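Local coordinates for mandelate racemase/muconate lactonizing enzyme, C-terminal domain protein (Paracoccus denitrificans, PDB 4DWD) that binds magnesium and, as a member of the mandelate racemase/muconate lactonizing enzyme family, may act as a hydro-lyase, at residues A10-G16 and R367-I371; T24-V28 and W39-P44; D58-F62 and R77-L82. One frame throughout, in Å; residues are numbered along the deposited sequence. Where two conformers were deposited one is given.

Contact 1 (A10-G16 and R367-I371); sequences ALSVAMG and RATEI
Residues 10-14 and 368-371 are antiparallel neighbouring strands: their axes approach to 4.5 Å and their N-to-C directions differ by 153°. Phi lies between -71° and -125° and psi near 120° to 135°, so successive side chains alternate between the sheet faces. At Ala10, the O accepts from Ile371 N at 2.9 Å, while the N donates to a water (2.9 Å) that donates to Glu370 OE2 and Ile371 O, each 2.7 Å from it. Leu11 (chi1 m, chi2 t) forms a non-hydrogen-bonded pair with Glu370, CA to CA 4.7 Å; Leu11 CD2 lies 4.1 Å from Glu370 CG. Ser12 and Thr369 are a hydrogen-bonded pair, with Ser12 N to Thr369 O at 2.9 Å and Thr369 N to Ser12 O at 2.8 Å. Ser12, Ala10 and Ile371 share the face that packs on Leu52 of helix 49-63. Val13, on the Leu11 face, pairs with Ala368 at 4.4 Å between CA atoms, and Val13 CG2 is 4.0 Å from Ala368 CB. Ala14 N donates to Arg367 O (3.0 Å). Met15 points away and Gly16 turns at phi 58°. Beside them extends Arg367, chi1 m with chi2 and chi3 t: its NH1 donates to Ala14 O (3.0 Å) and Gly16 O (2.8 Å), and its NH2 to Gly16 O at 3.2 Å with a bent 137° angle. Glu363 forms a salt bridge with Arg367 NE. Main-chain pairing thus brings the C-terminal strand into the N-terminal sheet, as in the enolase-superfamily capping domain, which is assembled from both ends of the chain.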
loop_
_atom_site.group_PDB
_atom_site.type_symbol
_atom_site.label_atom_id
_atom_site.label_comp_id
_atom_site.label_asym_id
_atom_site.label_seq_id
_atom_site.Cartn_x
_atom_site.Cartn_y
_atom_site.Cartn_z
ATOM N N ALA B 10 -26.080 -3.235 41.417
ATOM C CA ALA B 10 -24.693 -3.603 41.130
ATOM C C ALA B 10 -24.138 -4.354 42.341
ATOM O O ALA B 10 -24.101 -3.806 43.445
ATOM C CB ALA B 10 -23.865 -2.350 40.848
ATOM N N LEU B 11 -23.715 -5.601 42.134
ATOM C CA LEU B 11 -23.366 -6.506 43.227
ATOM C C LEU B 11 -21.951 -7.065 43.088
ATOM O O LEU B 11 -21.594 -7.652 42.063
ATOM C CB LEU B 11 -24.358 -7.676 43.257
ATOM C CG LEU B 11 -25.850 -7.345 43.398
ATOM C CD1 LEU B 11 -26.678 -8.613 43.299
ATOM C CD2 LEU B 11 -26.136 -6.597 44.694
ATOM N N SER B 12 -21.152 -6.881 44.138
ATOM C CA SER B 12 -19.840 -7.499 44.248
ATOM C C SER B 12 -20.029 -8.752 45.100
ATOM O O SER B 12 -20.465 -8.658 46.256
ATOM C CB SER B 12 -18.847 -6.532 44.903
ATOM O OG SER B 12 -17.621 -7.173 45.223
ATOM N N VAL B 13 -19.719 -9.914 44.528
ATOM C CA VAL B 13 -20.074 -11.198 45.138
ATOM C C VAL B 13 -18.854 -12.091 45.375
ATOM O O VAL B 13 -18.076 -12.351 44.452
ATOM C CB VAL B 13 -21.118 -11.936 44.265
ATOM C CG1 VAL B 13 -21.541 -13.262 44.894
ATOM C CG2 VAL B 13 -22.341 -11.049 44.030
ATOM N N ALA B 14 -18.691 -12.547 46.619
ATOM C CA ALA B 14 -17.656 -13.508 46.992
ATOM C C ALA B 14 -18.009 -14.877 46.417
ATOM O O ALA B 14 -19.105 -15.384 46.658
ATOM C CB ALA B 14 -17.524 -13.574 48.510
HETATM N N MSE B 15 -17.089 -15.467 45.652
HETATM C CA MSE B 15 -17.380 -16.710 44.919
HETATM C C MSE B 15 -16.632 -17.900 45.468
HETATM O O MSE B 15 -15.477 -17.783 45.890
HETATM C CB MSE B 15 -16.969 -16.506 43.461
HETATM C CG MSE B 15 -17.812 -15.426 42.780
HETATM SE SE MSE B 15 -19.641 -16.011 42.368
HETATM C CE MSE B 15 -19.254 -17.096 40.778
ATOM N N GLY B 16 -17.292 -19.055 45.453
ATOM C CA GLY B 16 -16.673 -20.333 45.831
ATOM C C GLY B 16 -16.115 -20.344 47.239
ATOM O O GLY B 16 -16.639 -19.670 48.131
ATOM N N ARG B 367 -23.306 -13.441 50.293
ATOM C CA ARG B 367 -21.993 -13.188 49.679
ATOM C C ARG B 367 -21.916 -11.859 48.926
ATOM O O ARG B 367 -20.844 -11.481 48.427
ATOM C CB ARG B 367 -21.619 -14.335 48.730
ATOM C CG ARG B 367 -21.304 -15.650 49.437
ATOM C CD ARG B 367 -21.496 -16.826 48.494
ATOM N NE ARG B 367 -21.047 -18.083 49.089
ATOM C CZ ARG B 367 -19.825 -18.594 48.939
ATOM N NH1 ARG B 367 -18.908 -17.960 48.210
ATOM N NH2 ARG B 367 -19.514 -19.739 49.535
ATOM N N ALA B 368 -23.038 -11.151 48.855
ATOM C CA ALA B 368 -23.129 -9.947 48.020
ATOM C C ALA B 368 -22.966 -8.653 48.799
ATOM O O ALA B 368 -23.564 -8.478 49.874
ATOM C CB ALA B 368 -24.438 -9.929 47.241
ATOM N N THR B 369 -22.143 -7.762 48.252
ATOM C CA THR B 369 -22.055 -6.395 48.730
ATOM C C THR B 369 -22.615 -5.524 47.620
ATOM O O THR B 369 -22.131 -5.572 46.486
ATOM C CB THR B 369 -20.592 -6.006 49.019
ATOM O OG1 THR B 369 -20.086 -6.811 50.093
ATOM C CG2 THR B 369 -20.473 -4.535 49.411
ATOM N N GLU B 370 -23.640 -4.742 47.931
ATOM C CA GLU B 370 -24.150 -3.814 46.940
ATOM C C GLU B 370 -23.238 -2.605 46.805
ATOM O O GLU B 370 -22.793 -2.028 47.800
ATOM C CB GLU B 370 -25.586 -3.372 47.224
ATOM C CG GLU B 370 -26.191 -2.688 45.998
ATOM C CD GLU B 370 -27.602 -2.176 46.197
ATOM O OE1 GLU B 370 -28.136 -2.311 47.316
ATOM O OE2 GLU B 370 -28.180 -1.626 45.230
ATOM N N ILE B 371 -22.966 -2.232 45.559
ATOM C CA ILE B 371 -22.209 -1.035 45.254
ATOM C C ILE B 371 -23.237 0.027 44.944
ATOM O O ILE B 371 -24.040 -0.131 44.039
ATOM C CB ILE B 371 -21.285 -1.259 44.041
ATOM C CG1 ILE B 371 -20.360 -2.466 44.275
ATOM C CG2 ILE B 371 -20.523 0.017 43.683
ATOM C CD1 ILE B 371 -19.498 -2.400 45.518
HETATM O O HOH W 1 -26.469 -0.935 43.203
#

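Contact 2 (T24-V28 and W39-P44); sequences TSAFV and WGEASP
Phe27 (chi1 m, chi2 -67°) lays its ring beside the extended side chain of Glu41 (chi1 and chi2 t), Phe27 CE1 reaching 3.4 Å from Glu41 CD. The two residues form a non-hydrogen-bonded antiparallel pair with CA atoms 4.4 Å apart, between strands whose axes approach to 4.4 Å and whose directions differ by 141°. Val28 and Gly40 follow as a hydrogen-bonded pair: Val28 N to Gly40 O is 2.9 Å and Gly40 N to Val28 O 2.8 Å. On the other side of Phe27, Ala42 N donates to Ala26 O at 2.9 Å. Trp39 (chi1 m) swings its indole back so that CZ3 lies 4.0 Å from Phe27 CB. Beyond the Ala26 O bond, toward Pro44, direct pairing gives way to water. One water accepts from Ser25 OG (2.7 Å) and donates to Glu41 OE2 (2.6 Å); a second accepts from Ala26 N (2.7 Å) and sits 2.7 Å from Glu41 OE2 and 2.8 Å from Ala42 O. Pro44 CB contacts Thr24 O at 3.5 Å. The other carboxylate oxygen, Glu41 OE1, takes a hydrogen bond from Gly305 N. This is a beta hairpin between two layers: Val28 and Ala42 pack on helix 90-110, whereas Phe27, Trp39 and Glu41 meet Val304 of helix 304-314, and strand 5-14 continues the sheet beyond residues 24-28.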
loop_
_atom_site.group_PDB
_atom_site.type_symbol
_atom_site.label_atom_id
_atom_site.label_comp_id
_atom_site.label_asym_id
_atom_site.label_seq_id
_atom_site.Cartn_x
_atom_site.Cartn_y
_atom_site.Cartn_z
ATOM N N THR B 24 -13.656 -12.728 43.786
ATOM C CA THR B 24 -14.946 -12.014 43.690
ATOM C C THR B 24 -15.356 -11.679 42.264
ATOM O O THR B 24 -14.517 -11.466 41.386
ATOM C CB THR B 24 -15.068 -10.738 44.575
ATOM O OG1 THR B 24 -14.389 -9.638 43.960
ATOM C CG2 THR B 24 -14.537 -10.969 45.985
ATOM N N SER B 25 -16.663 -11.644 42.068
ATOM C CA SER B 25 -17.273 -11.394 40.782
ATOM C C SER B 25 -18.157 -10.154 40.835
ATOM O O SER B 25 -18.434 -9.604 41.918
ATOM C CB SER B 25 -18.059 -12.623 40.330
ATOM O OG SER B 25 -17.165 -13.692 40.086
ATOM N N ALA B 26 -18.560 -9.709 39.652
ATOM C CA ALA B 26 -19.302 -8.473 39.496
ATOM C C ALA B 26 -20.567 -8.722 38.673
ATOM O O ALA B 26 -20.505 -9.002 37.462
ATOM C CB ALA B 26 -18.419 -7.421 38.846
ATOM N N PHE B 27 -21.717 -8.623 39.340
ATOM C CA PHE B 27 -22.994 -8.924 38.700
ATOM C C PHE B 27 -23.910 -7.723 38.705
ATOM O O PHE B 27 -23.783 -6.834 39.553
ATOM C CB PHE B 27 -23.682 -10.119 39.382
ATOM C CG PHE B 27 -22.874 -11.388 39.335
ATOM C CD1 PHE B 27 -22.634 -12.025 38.122
ATOM C CD2 PHE B 27 -22.342 -11.940 40.504
ATOM C CE1 PHE B 27 -21.893 -13.200 38.072
ATOM C CE2 PHE B 27 -21.588 -13.109 40.461
ATOM C CZ PHE B 27 -21.360 -13.735 39.237
ATOM N N VAL B 28 -24.815 -7.702 37.734
ATOM C CA VAL B 28 -25.884 -6.713 37.691
ATOM C C VAL B 28 -27.200 -7.479 37.752
ATOM O O VAL B 28 -27.428 -8.404 36.969
ATOM C CB VAL B 28 -25.802 -5.827 36.422
ATOM C CG1 VAL B 28 -27.010 -4.906 36.326
ATOM C CG2 VAL B 28 -24.530 -4.993 36.432
ATOM N N TRP B 39 -30.185 -11.312 34.983
ATOM C CA TRP B 39 -28.816 -11.318 35.490
ATOM C C TRP B 39 -27.804 -10.989 34.428
ATOM O O TRP B 39 -27.826 -11.565 33.337
ATOM C CB TRP B 39 -28.495 -12.687 36.067
ATOM C CG TRP B 39 -29.118 -12.873 37.421
ATOM C CD1 TRP B 39 -30.283 -13.552 37.742
ATOM C CD2 TRP B 39 -28.615 -12.336 38.683
ATOM N NE1 TRP B 39 -30.521 -13.483 39.091
ATOM C CE2 TRP B 39 -29.556 -12.764 39.713
ATOM C CE3 TRP B 39 -27.510 -11.567 39.047
ATOM C CZ2 TRP B 39 -29.377 -12.434 41.056
ATOM C CZ3 TRP B 39 -27.341 -11.233 40.394
ATOM C CH2 TRP B 39 -28.257 -11.661 41.371
ATOM N N GLY B 40 -26.876 -10.095 34.758
ATOM C CA GLY B 40 -25.748 -9.765 33.877
ATOM C C GLY B 40 -24.443 -9.837 34.650
ATOM O O GLY B 40 -24.432 -9.954 35.883
ATOM N N GLU B 41 -23.328 -9.781 33.928
ATOM C CA GLU B 41 -22.009 -9.892 34.551
ATOM C C GLU B 41 -21.030 -8.961 33.853
ATOM O O GLU B 41 -21.066 -8.842 32.624
ATOM C CB GLU B 41 -21.501 -11.336 34.494
ATOM C CG GLU B 41 -20.145 -11.493 35.161
ATOM C CD GLU B 41 -19.752 -12.930 35.454
ATOM O OE1 GLU B 41 -20.423 -13.888 35.006
ATOM O OE2 GLU B 41 -18.734 -13.091 36.150
ATOM N N ALA B 42 -20.189 -8.293 34.652
ATOM C CA ALA B 42 -19.073 -7.481 34.141
ATOM C C ALA B 42 -17.766 -8.202 34.445
ATOM O O ALA B 42 -17.628 -8.806 35.512
ATOM C CB ALA B 42 -19.047 -6.108 34.809
ATOM N N SER B 43 -16.794 -8.119 33.537
ATOM C CA SER B 43 -15.494 -8.757 33.758
ATOM C C SER B 43 -14.924 -8.271 35.091
ATOM O O SER B 43 -14.787 -7.062 35.293
ATOM C CB SER B 43 -14.552 -8.404 32.610
ATOM O OG SER B 43 -13.360 -9.174 32.677
ATOM N N PRO B 44 -14.590 -9.206 36.006
ATOM C CA PRO B 44 -14.235 -8.805 37.378
ATOM C C PRO B 44 -12.754 -8.425 37.515
ATOM O O PRO B 44 -12.021 -8.978 38.368
ATOM C CB PRO B 44 -14.571 -10.056 38.183
ATOM C CG PRO B 44 -14.293 -11.183 37.246
ATOM C CD PRO B 44 -14.693 -10.676 35.875
HETATM O O HOH W 2 -11.591 -10.800 41.221
HETATM O O HOH W 3 -17.790 -14.915 37.783
HETATM O O HOH W 4 -17.699 -10.896 37.359
#

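Contact 3 (D58-F62 and R77-L82); sequences DIAPF and RMMHRL
Helices 49-63 and 71-81 form a helical hairpin of the capping domain, and here their facing sides interlock across axes 10.9 Å apart, with N-to-C directions differing by 139°. One bump is Met78, a selenomethionine with all three chi angles m, which fills the hollow lined by Asp58, Ile59 and Phe62: its CE lies 3.5 Å from Asp58 O and 3.9 Å from Ile59 CG1. One turn on, Leu82 (chi1 m, chi2 t) wedges beside it, CD1 3.9 Å from Ile59 CG1 and CD2 3.7 Å from Asp58 CB. In return Phe62 (chi1 t) projects from the segment kinked at Pro61 into the space bordered by Arg77, Met78 and Arg81. Its ring makes a Met-aromatic contact, centroid to Met78 SE 4.2 Å, and its CZ touches Arg77 CD at 3.7 Å. Leu46 of a second subunit packs on Asp58 and Leu82. Arg81 closes the exposed side, its guanidinium turning one face to Phe62, with NH2 3.8 Å from Phe62 CD1.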
loop_
_atom_site.group_PDB
_atom_site.type_symbol
_atom_site.label_atom_id
_atom_site.label_comp_id
_atom_site.label_asym_id
_atom_site.label_seq_id
_atom_site.Cartn_x
_atom_site.Cartn_y
_atom_site.Cartn_z
ATOM N N ASP B 58 -24.065 5.866 37.049
ATOM C CA ASP B 58 -24.269 6.429 35.715
ATOM C C ASP B 58 -25.391 5.764 34.923
ATOM O O ASP B 58 -26.178 6.452 34.256
ATOM C CB ASP B 58 -22.962 6.424 34.914
ATOM C CG ASP B 58 -21.815 7.104 35.646
ATOM O OD1 ASP B 58 -22.042 8.120 36.351
ATOM O OD2 ASP B 58 -20.673 6.629 35.519
ATOM N N ILE B 59 -25.472 4.439 34.991
ATOM C CA ILE B 59 -26.393 3.692 34.133
ATOM C C ILE B 59 -27.746 3.447 34.788
ATOM O O ILE B 59 -28.788 3.730 34.188
ATOM C CB ILE B 59 -25.760 2.371 33.650
ATOM C CG1 ILE B 59 -24.448 2.654 32.907
ATOM C CG2 ILE B 59 -26.724 1.595 32.764
ATOM C CD1 ILE B 59 -23.623 1.413 32.615
ATOM N N ALA B 60 -27.722 2.920 36.010
ATOM C CA ALA B 60 -28.945 2.585 36.744
ATOM C C ALA B 60 -30.003 3.705 36.759
ATOM O O ALA B 60 -31.160 3.431 36.439
ATOM C CB ALA B 60 -28.615 2.116 38.157
ATOM N N PRO B 61 -29.620 4.958 37.111
ATOM C CA PRO B 61 -30.659 5.998 37.162
ATOM C C PRO B 61 -31.315 6.232 35.807
ATOM O O PRO B 61 -32.474 6.631 35.747
ATOM C CB PRO B 61 -29.897 7.259 37.599
ATOM C CG PRO B 61 -28.639 6.771 38.221
ATOM C CD PRO B 61 -28.309 5.459 37.576
ATOM N N PHE B 62 -30.588 5.970 34.726
ATOM C CA PHE B 62 -31.126 6.156 33.384
ATOM C C PHE B 62 -32.051 5.014 32.955
ATOM O O PHE B 62 -33.069 5.246 32.315
ATOM C CB PHE B 62 -29.988 6.329 32.377
ATOM C CG PHE B 62 -30.445 6.329 30.948
ATOM C CD1 PHE B 62 -31.032 7.466 30.393
ATOM C CD2 PHE B 62 -30.303 5.187 30.153
ATOM C CE1 PHE B 62 -31.464 7.469 29.075
ATOM C CE2 PHE B 62 -30.726 5.189 28.830
ATOM C CZ PHE B 62 -31.313 6.329 28.295
ATOM N N ARG B 77 -27.392 4.743 23.702
ATOM C CA ARG B 77 -27.435 6.098 24.266
ATOM C C ARG B 77 -26.457 6.206 25.438
ATOM O O ARG B 77 -25.703 7.167 25.526
ATOM C CB ARG B 77 -28.842 6.519 24.693
ATOM C CG ARG B 77 -28.939 8.009 25.000
ATOM C CD ARG B 77 -30.345 8.440 25.387
ATOM N NE ARG B 77 -31.368 7.971 24.451
ATOM C CZ ARG B 77 -31.672 8.545 23.286
ATOM N NH1 ARG B 77 -32.635 8.023 22.536
ATOM N NH2 ARG B 77 -31.024 9.627 22.862
HETATM N N MSE B 78 -26.453 5.206 26.321
HETATM C CA MSE B 78 -25.555 5.224 27.481
HETATM C C MSE B 78 -24.109 5.188 27.048
HETATM O O MSE B 78 -23.264 5.867 27.630
HETATM C CB MSE B 78 -25.797 4.055 28.435
HETATM C CG MSE B 78 -26.984 4.231 29.366
HETATM SE SE MSE B 78 -26.844 5.839 30.488
HETATM C CE MSE B 78 -24.968 5.989 30.959
HETATM N N MSE B 79 -23.794 4.404 26.022
HETATM C CA MSE B 79 -22.400 4.369 25.538
HETATM C C MSE B 79 -21.994 5.752 25.168
HETATM O O MSE B 79 -20.884 6.170 25.471
HETATM C CB MSE B 79 -22.107 3.408 24.342
HETATM C CG MSE B 79 -21.496 3.965 22.982
HETATM SE SE MSE B 79 -19.720 4.852 23.158
HETATM C CE MSE B 79 -19.960 6.444 22.033
ATOM N N HIS B 80 -22.863 6.503 24.523
ATOM C CA HIS B 80 -22.463 7.840 24.134
ATOM C C HIS B 80 -22.369 8.806 25.294
ATOM O O HIS B 80 -21.501 9.673 25.299
ATOM C CB HIS B 80 -23.268 8.300 22.918
ATOM C CG HIS B 80 -22.840 7.587 21.640
ATOM N ND1 HIS B 80 -23.205 6.317 21.369
ATOM C CD2 HIS B 80 -21.976 7.972 20.606
ATOM C CE1 HIS B 80 -22.639 5.915 20.212
ATOM N NE2 HIS B 80 -21.880 6.922 19.748
ATOM N N ARG B 81 -23.215 8.635 26.306
ATOM C CA ARG B 81 -23.083 9.416 27.555
ATOM C C ARG B 81 -21.769 9.105 28.276
ATOM O O ARG B 81 -21.173 9.982 28.916
ATOM C CB ARG B 81 -24.243 9.135 28.514
ATOM C CG ARG B 81 -25.612 9.476 27.949
ATOM C CD ARG B 81 -26.503 10.230 28.923
ATOM N NE ARG B 81 -26.522 9.681 30.274
ATOM C CZ ARG B 81 -27.545 9.808 31.117
ATOM N NH1 ARG B 81 -27.474 9.282 32.333
ATOM N NH2 ARG B 81 -28.649 10.446 30.743
ATOM N N LEU B 82 -21.331 7.852 28.173
ATOM C CA LEU B 82 -20.164 7.374 28.909
ATOM C C LEU B 82 -18.870 7.388 28.094
ATOM O O LEU B 82 -17.829 6.922 28.567
ATOM C CB LEU B 82 -20.405 5.946 29.407
ATOM C CG LEU B 82 -21.525 5.681 30.402
ATOM C CD1 LEU B 82 -21.489 4.226 30.823
ATOM C CD2 LEU B 82 -21.390 6.607 31.596
#

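How the contacts relate
Contacts 1 and 2 are successive parts of one antiparallel sheet, their centres 9 Å apart: strand 5-14 pairs with 368-372 on one edge and with 24-32 on the other, where Val13 O to Ser25 N and Leu11 N to Phe27 O both measure 2.9 Å. Contact 3 belongs to the helical side of the same domain, its centre 22 Å from contact 1 and 18 Å from contact 2, touching neither. Calcium sites seen in a crystal of this protein, though not occupied in this chain, lie at varying distances: the Glu64 side chain is about 8 Å from those of Glu370 and Phe62, while that of Val359 comes within about 3 Å of Trp39. The Asp197, Glu223 and Glu249 metal site belongs to the barrel domain instead.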